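Local structure of ribokinase (Giardia lamblia, 6WHJ) at residues I12-N16 and C145-P149; A96-G102 and I113-A119. The protein probably catalyses the ATP- and magnesium-dependent phosphorylation of D-ribose at O-5, yielding D-ribose 5-phosphate, as a homodimeric ribokinase of the PfkB carbohydrate kinase family. All coordinates share one frame; numbering follows the deposited sequence.

Contact 1 (I12-N16 and C145-P149). With EDO (1,2-ethanediol), chain F.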
loop_
_atom_site.group_PDB
_atom_site.type_symbol
_atom_site.label_atom_id
_atom_site.label_comp_id
_atom_site.label_asym_id
_atom_site.label_seq_id
_atom_site.Cartn_x
_atom_site.Cartn_y
_atom_site.Cartn_z
ATOM N N ILE B 12 -7.205 -0.326 -24.627
ATOM C CA ILE B 12 -8.354 -0.213 -23.741
ATOM C C ILE B 12 -7.975 -0.907 -22.439
ATOM O O ILE B 12 -7.916 -2.141 -22.389
ATOM C CB ILE B 12 -9.606 -0.851 -24.353
ATOM C CG1 ILE B 12 -9.829 -0.352 -25.788
ATOM C CG2 ILE B 12 -10.813 -0.535 -23.506
ATOM C CD1 ILE B 12 -10.853 -1.175 -26.577
ATOM N N GLY B 13 -7.728 -0.135 -21.387
ATOM C CA GLY B 13 -7.349 -0.745 -20.134
ATOM C C GLY B 13 -7.225 0.235 -18.989
ATOM O O GLY B 13 -7.792 1.328 -19.005
ATOM N N SER B 14 -6.447 -0.166 -17.997
ATOM C CA SER B 14 -6.479 0.483 -16.697
ATOM C C SER B 14 -5.419 1.566 -16.550
ATOM O O SER B 14 -4.367 1.540 -17.201
ATOM C CB SER B 14 -6.282 -0.558 -15.603
ATOM O OG SER B 14 -5.026 -1.179 -15.794
ATOM N N TYR B 15 -5.712 2.522 -15.672
ATOM C CA TYR B 15 -4.700 3.384 -15.084
ATOM C C TYR B 15 -4.771 3.198 -13.576
ATOM O O TYR B 15 -5.849 3.320 -12.981
ATOM C CB TYR B 15 -4.885 4.870 -15.424
ATOM C CG TYR B 15 -3.943 5.714 -14.586
ATOM C CD1 TYR B 15 -2.610 5.832 -14.938
ATOM C CD2 TYR B 15 -4.357 6.303 -13.397
ATOM C CE1 TYR B 15 -1.721 6.545 -14.167
ATOM C CE2 TYR B 15 -3.470 7.027 -12.610
ATOM C CZ TYR B 15 -2.148 7.140 -13.003
ATOM O OH TYR B 15 -1.232 7.855 -12.252
ATOM N N ASN B 16 -3.625 2.911 -12.968
ATOM C CA ASN B 16 -3.496 2.835 -11.524
ATOM C C ASN B 16 -2.381 3.771 -11.080
ATOM O O ASN B 16 -1.310 3.805 -11.693
ATOM C CB ASN B 16 -3.169 1.405 -11.056
ATOM C CG ASN B 16 -4.249 0.394 -11.417
ATOM O OD1 ASN B 16 -5.435 0.634 -11.217
ATOM N ND2 ASN B 16 -3.833 -0.742 -11.956
ATOM N N CYS B 145 -6.070 -7.307 -18.181
ATOM C CA CYS B 145 -7.006 -7.879 -17.217
ATOM C C CYS B 145 -7.152 -6.998 -15.980
ATOM O O CYS B 145 -7.365 -7.508 -14.876
ATOM C CB CYS B 145 -6.561 -9.280 -16.805
ATOM S SG CYS B 145 -6.569 -10.500 -18.131
ATOM N N GLU B 146 -7.077 -5.674 -16.141
ATOM C CA GLU B 146 -7.169 -4.760 -15.009
ATOM C C GLU B 146 -8.389 -3.844 -15.088
ATOM O O GLU B 146 -8.396 -2.778 -14.465
ATOM C CB GLU B 146 -5.885 -3.943 -14.874
ATOM C CG GLU B 146 -4.689 -4.732 -14.363
ATOM C CD GLU B 146 -3.462 -3.866 -14.116
ATOM O OE1 GLU B 146 -3.439 -2.711 -14.597
ATOM O OE2 GLU B 146 -2.509 -4.352 -13.454
ATOM N N ILE B 147 -9.410 -4.216 -15.869
ATOM C CA ILE B 147 -10.737 -3.613 -15.746
ATOM C C ILE B 147 -11.702 -4.729 -15.353
ATOM O O ILE B 147 -11.282 -5.859 -15.089
ATOM C CB ILE B 147 -11.190 -2.887 -17.032
ATOM C CG1 ILE B 147 -11.357 -3.867 -18.200
ATOM C CG2 ILE B 147 -10.207 -1.758 -17.394
ATOM C CD1 ILE B 147 -12.043 -3.261 -19.426
ATOM N N SER B 148 -12.995 -4.436 -15.320
ATOM C CA SER B 148 -13.950 -5.407 -14.802
ATOM C C SER B 148 -14.191 -6.540 -15.802
ATOM O O SER B 148 -14.175 -6.323 -17.017
ATOM C CB SER B 148 -15.276 -4.734 -14.482
ATOM O OG SER B 148 -16.205 -4.926 -15.540
ATOM N N PRO B 149 -14.415 -7.768 -15.305
ATOM C CA PRO B 149 -14.680 -8.893 -16.222
ATOM C C PRO B 149 -15.872 -8.670 -17.137
ATOM O O PRO B 149 -15.775 -8.921 -18.347
ATOM C CB PRO B 149 -14.915 -10.071 -15.262
ATOM C CG PRO B 149 -14.178 -9.701 -14.027
ATOM C CD PRO B 149 -14.323 -8.211 -13.902
HETATM C C1 EDO F . 0.327 -2.974 -12.659
HETATM O O1 EDO F . -0.563 -3.877 -11.986
HETATM C C2 EDO F . 0.535 -1.718 -11.814
HETATM O O2 EDO F . -0.736 -1.307 -11.292
HETATM O O HOH W 1 -6.245 -3.462 -18.570
HETATM O O HOH W 2 -7.227 -2.209 -12.063
#
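S14 and E146 face each other where two loops pass, their CA atoms 5.6 Å apart, and the hydroxyl of one meets the carboxylate of the other. The S14 OG–E146 OE1 hydrogen bond has the serine as donor and uses the anti lone pair of OE1, the one turned from OE2; its modelled length of 2.5 Å should not be interpreted at 2.65 Å resolution. In S14 the hydroxyl is swung between the backbone N and the carbonyl carbon (chi1 60°), which sets OG over the E146 side chain. In E146, CG lies beside the backbone N (chi1 -72°), and the extended chain beyond it carries the carboxylate past S14 to N16. There the amide and carboxylate planes stand 54° apart, and N16 ND2 lies 3.3 Å from E146 OE1. The same amide nitrogen donates to O2 of a 1,2-ethanediol at 3.2 Å, while the diol's other hydroxyl, O1, is modelled close to E146 OE2. Such a diol probably comes from the crystallisation liquor, yet it bridges two residues predicted to bind ribose and also bonds D18, consistent with a sugar pocket. A water donates to E146 O at 2.7 Å and, weakly, to N16 OD1. Farther along, I147 supplies the apolar part: its CG2 packs on the backbone of G13, 3.9 Å from G13 C. K44 N, at the start of helix 44-55, is a second donor to E146 OE1. The two segments follow the adjacent parallel strands 9-12 and 140-143 of the large central sheet; the second leads directly into helix 149-165, where S148 is the N-cap, its OG accepting from N151 N, and F155 packs against I12 and I147.

Contact 2 (A96-G102 and I113-A119); sequences APTGNAG and IVISEGA
Strands 99-102 and 113-116 run antiparallel at 161°, their axes 4.6 Å apart at closest approach, as neighbouring arms of a beta hairpin in the small sheet that forms the lid of ribokinases. Register is fixed by two hydrogen-bonded pairs, N100 with S116 and G102 with V114, each joined by reciprocal N-H to O bonds; S116 N to N100 O and G102 N to V114 O both measure 2.9 Å. Between them A101 and I115 form a non-hydrogen-bonded pair. Both point to the same face of the sheet, A101 CB 4.4 Å from I115 CG1, and A101 CB also meets I113 CG2 at 4.1 Å. On the other face, a chi1 of 61° tucks the N100 amide back over its own main chain, with OD1 alongside the CB of S116; the strongest polar partner of that oxygen is W21 NE1 of the second subunit. I113, V114 and I115 pair in parallel with a strand of that subunit, so the sheet continues across the dimer interface, consistent with the lid-to-lid beta-clasp dimer of ribokinases. At the end of the strands, a water donates to T98 O and lies 3.2 Å from S116 OG. The loops then close up: A96 CB packs against the G118–A119 peptide, and A119 N donates to P97 O at 2.8 Å, with an N-H...O angle of 137°.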
loop_
_atom_site.group_PDB
_atom_site.type_symbol
_atom_site.label_atom_id
_atom_site.label_comp_id
_atom_site.label_asym_id
_atom_site.label_seq_id
_atom_site.Cartn_x
_atom_site.Cartn_y
_atom_site.Cartn_z
ATOM N N ALA B 96 -16.252 6.253 -8.661
ATOM C CA ALA B 96 -15.141 5.735 -7.891
ATOM C C ALA B 96 -13.975 6.716 -7.929
ATOM O O ALA B 96 -13.944 7.622 -8.769
ATOM C CB ALA B 96 -14.695 4.372 -8.443
ATOM N N PRO B 97 -13.014 6.584 -7.014
ATOM C CA PRO B 97 -11.734 7.290 -7.171
ATOM C C PRO B 97 -10.893 6.642 -8.265
ATOM O O PRO B 97 -11.166 5.533 -8.726
ATOM C CB PRO B 97 -11.066 7.134 -5.802
ATOM C CG PRO B 97 -11.632 5.873 -5.270
ATOM C CD PRO B 97 -13.070 5.852 -5.735
ATOM N N THR B 98 -9.856 7.364 -8.689
ATOM C CA THR B 98 -8.862 6.788 -9.586
ATOM C C THR B 98 -8.290 5.507 -8.980
ATOM O O THR B 98 -8.092 5.412 -7.767
ATOM C CB THR B 98 -7.745 7.803 -9.848
ATOM O OG1 THR B 98 -8.278 8.924 -10.563
ATOM C CG2 THR B 98 -6.606 7.182 -10.665
ATOM N N GLY B 99 -8.085 4.498 -9.823
ATOM C CA GLY B 99 -7.527 3.249 -9.340
ATOM C C GLY B 99 -6.130 3.427 -8.777
ATOM O O GLY B 99 -5.389 4.337 -9.162
ATOM N N ASN B 100 -5.776 2.564 -7.827
ATOM C CA ASN B 100 -4.419 2.554 -7.299
ATOM C C ASN B 100 -3.973 1.123 -7.026
ATOM O O ASN B 100 -4.742 0.162 -7.144
ATOM C CB ASN B 100 -4.243 3.409 -6.030
ATOM C CG ASN B 100 -5.099 2.955 -4.856
ATOM O OD1 ASN B 100 -5.338 1.768 -4.648
ATOM N ND2 ASN B 100 -5.462 3.908 -4.011
ATOM N N ALA B 101 -2.699 1.002 -6.666
ATOM C CA ALA B 101 -2.095 -0.252 -6.243
ATOM C C ALA B 101 -1.192 0.018 -5.046
ATOM O O ALA B 101 -0.383 0.955 -5.074
ATOM C CB ALA B 101 -1.287 -0.884 -7.385
ATOM N N GLY B 102 -1.317 -0.815 -4.013
ATOM C CA GLY B 102 -0.426 -0.776 -2.874
ATOM C C GLY B 102 0.599 -1.880 -3.020
ATOM O O GLY B 102 0.257 -3.063 -3.003
ATOM N N ILE B 113 1.360 -6.999 -4.809
ATOM C CA ILE B 113 0.540 -5.965 -5.426
ATOM C C ILE B 113 -0.911 -6.215 -5.062
ATOM O O ILE B 113 -1.432 -7.315 -5.280
ATOM C CB ILE B 113 0.705 -5.929 -6.956
ATOM C CG1 ILE B 113 2.176 -5.763 -7.326
ATOM C CG2 ILE B 113 -0.095 -4.785 -7.540
ATOM C CD1 ILE B 113 2.422 -5.700 -8.803
ATOM N N VAL B 114 -1.561 -5.191 -4.517
ATOM C CA VAL B 114 -3.000 -5.183 -4.297
ATOM C C VAL B 114 -3.569 -4.016 -5.090
ATOM O O VAL B 114 -3.190 -2.859 -4.861
ATOM C CB VAL B 114 -3.369 -5.054 -2.813
ATOM C CG1 VAL B 114 -4.885 -5.059 -2.672
ATOM C CG2 VAL B 114 -2.760 -6.166 -2.008
ATOM N N ILE B 115 -4.470 -4.318 -6.017
ATOM C CA ILE B 115 -5.098 -3.310 -6.861
ATOM C C ILE B 115 -6.474 -2.974 -6.301
ATOM O O ILE B 115 -7.274 -3.872 -6.003
ATOM C CB ILE B 115 -5.208 -3.802 -8.313
ATOM C CG1 ILE B 115 -3.821 -4.170 -8.848
ATOM C CG2 ILE B 115 -5.869 -2.761 -9.169
ATOM C CD1 ILE B 115 -3.819 -4.660 -10.277
ATOM N N SER B 116 -6.759 -1.680 -6.191
ATOM C CA SER B 116 -8.107 -1.177 -5.956
ATOM C C SER B 116 -8.514 -0.584 -7.294
ATOM O O SER B 116 -8.090 0.522 -7.646
ATOM C CB SER B 116 -8.143 -0.132 -4.845
ATOM O OG SER B 116 -9.468 0.361 -4.641
ATOM N N GLU B 117 -9.322 -1.336 -8.044
ATOM C CA GLU B 117 -9.587 -0.976 -9.433
ATOM C C GLU B 117 -10.238 0.393 -9.530
ATOM O O GLU B 117 -9.916 1.172 -10.434
ATOM C CB GLU B 117 -10.419 -2.066 -10.109
ATOM C CG GLU B 117 -11.843 -2.134 -9.700
ATOM C CD GLU B 117 -12.668 -3.010 -10.624
ATOM O OE1 GLU B 117 -12.092 -3.587 -11.576
ATOM O OE2 GLU B 117 -13.900 -3.096 -10.401
ATOM N N GLY B 118 -11.108 0.728 -8.577
ATOM C CA GLY B 118 -11.695 2.061 -8.556
ATOM C C GLY B 118 -12.375 2.376 -9.872
ATOM O O GLY B 118 -13.167 1.584 -10.398
ATOM N N ALA B 119 -12.023 3.531 -10.440
ATOM C CA ALA B 119 -12.683 4.006 -11.648
ATOM C C ALA B 119 -12.423 3.112 -12.853
ATOM O O ALA B 119 -13.142 3.224 -13.857
ATOM C CB ALA B 119 -12.252 5.440 -11.951
HETATM O O HOH W 3 -9.147 3.301 -5.895
#

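Contact 2 is nested within the chain loop closed by contact 1, and their centres lie 10 Å apart. The touching residues of contact 1 are all buried, in loops after central-sheet strands, and rely on side-chain oxygens, an amide and water; contact 2 is partly buried, belongs to the lid sheet and is held mainly by backbone bonds, with part of its surface against the second subunit. Segment 12-16 leads into strand 16-22, the neighbour of strand 99-105 in contact 2's sheet. They meet directly: I115 CD1 packs 3.5 Å from E146 OE2, and T98 CG2 touches Y15 CD2. An apolar hairpin residue thus borders the polar predicted substrate site.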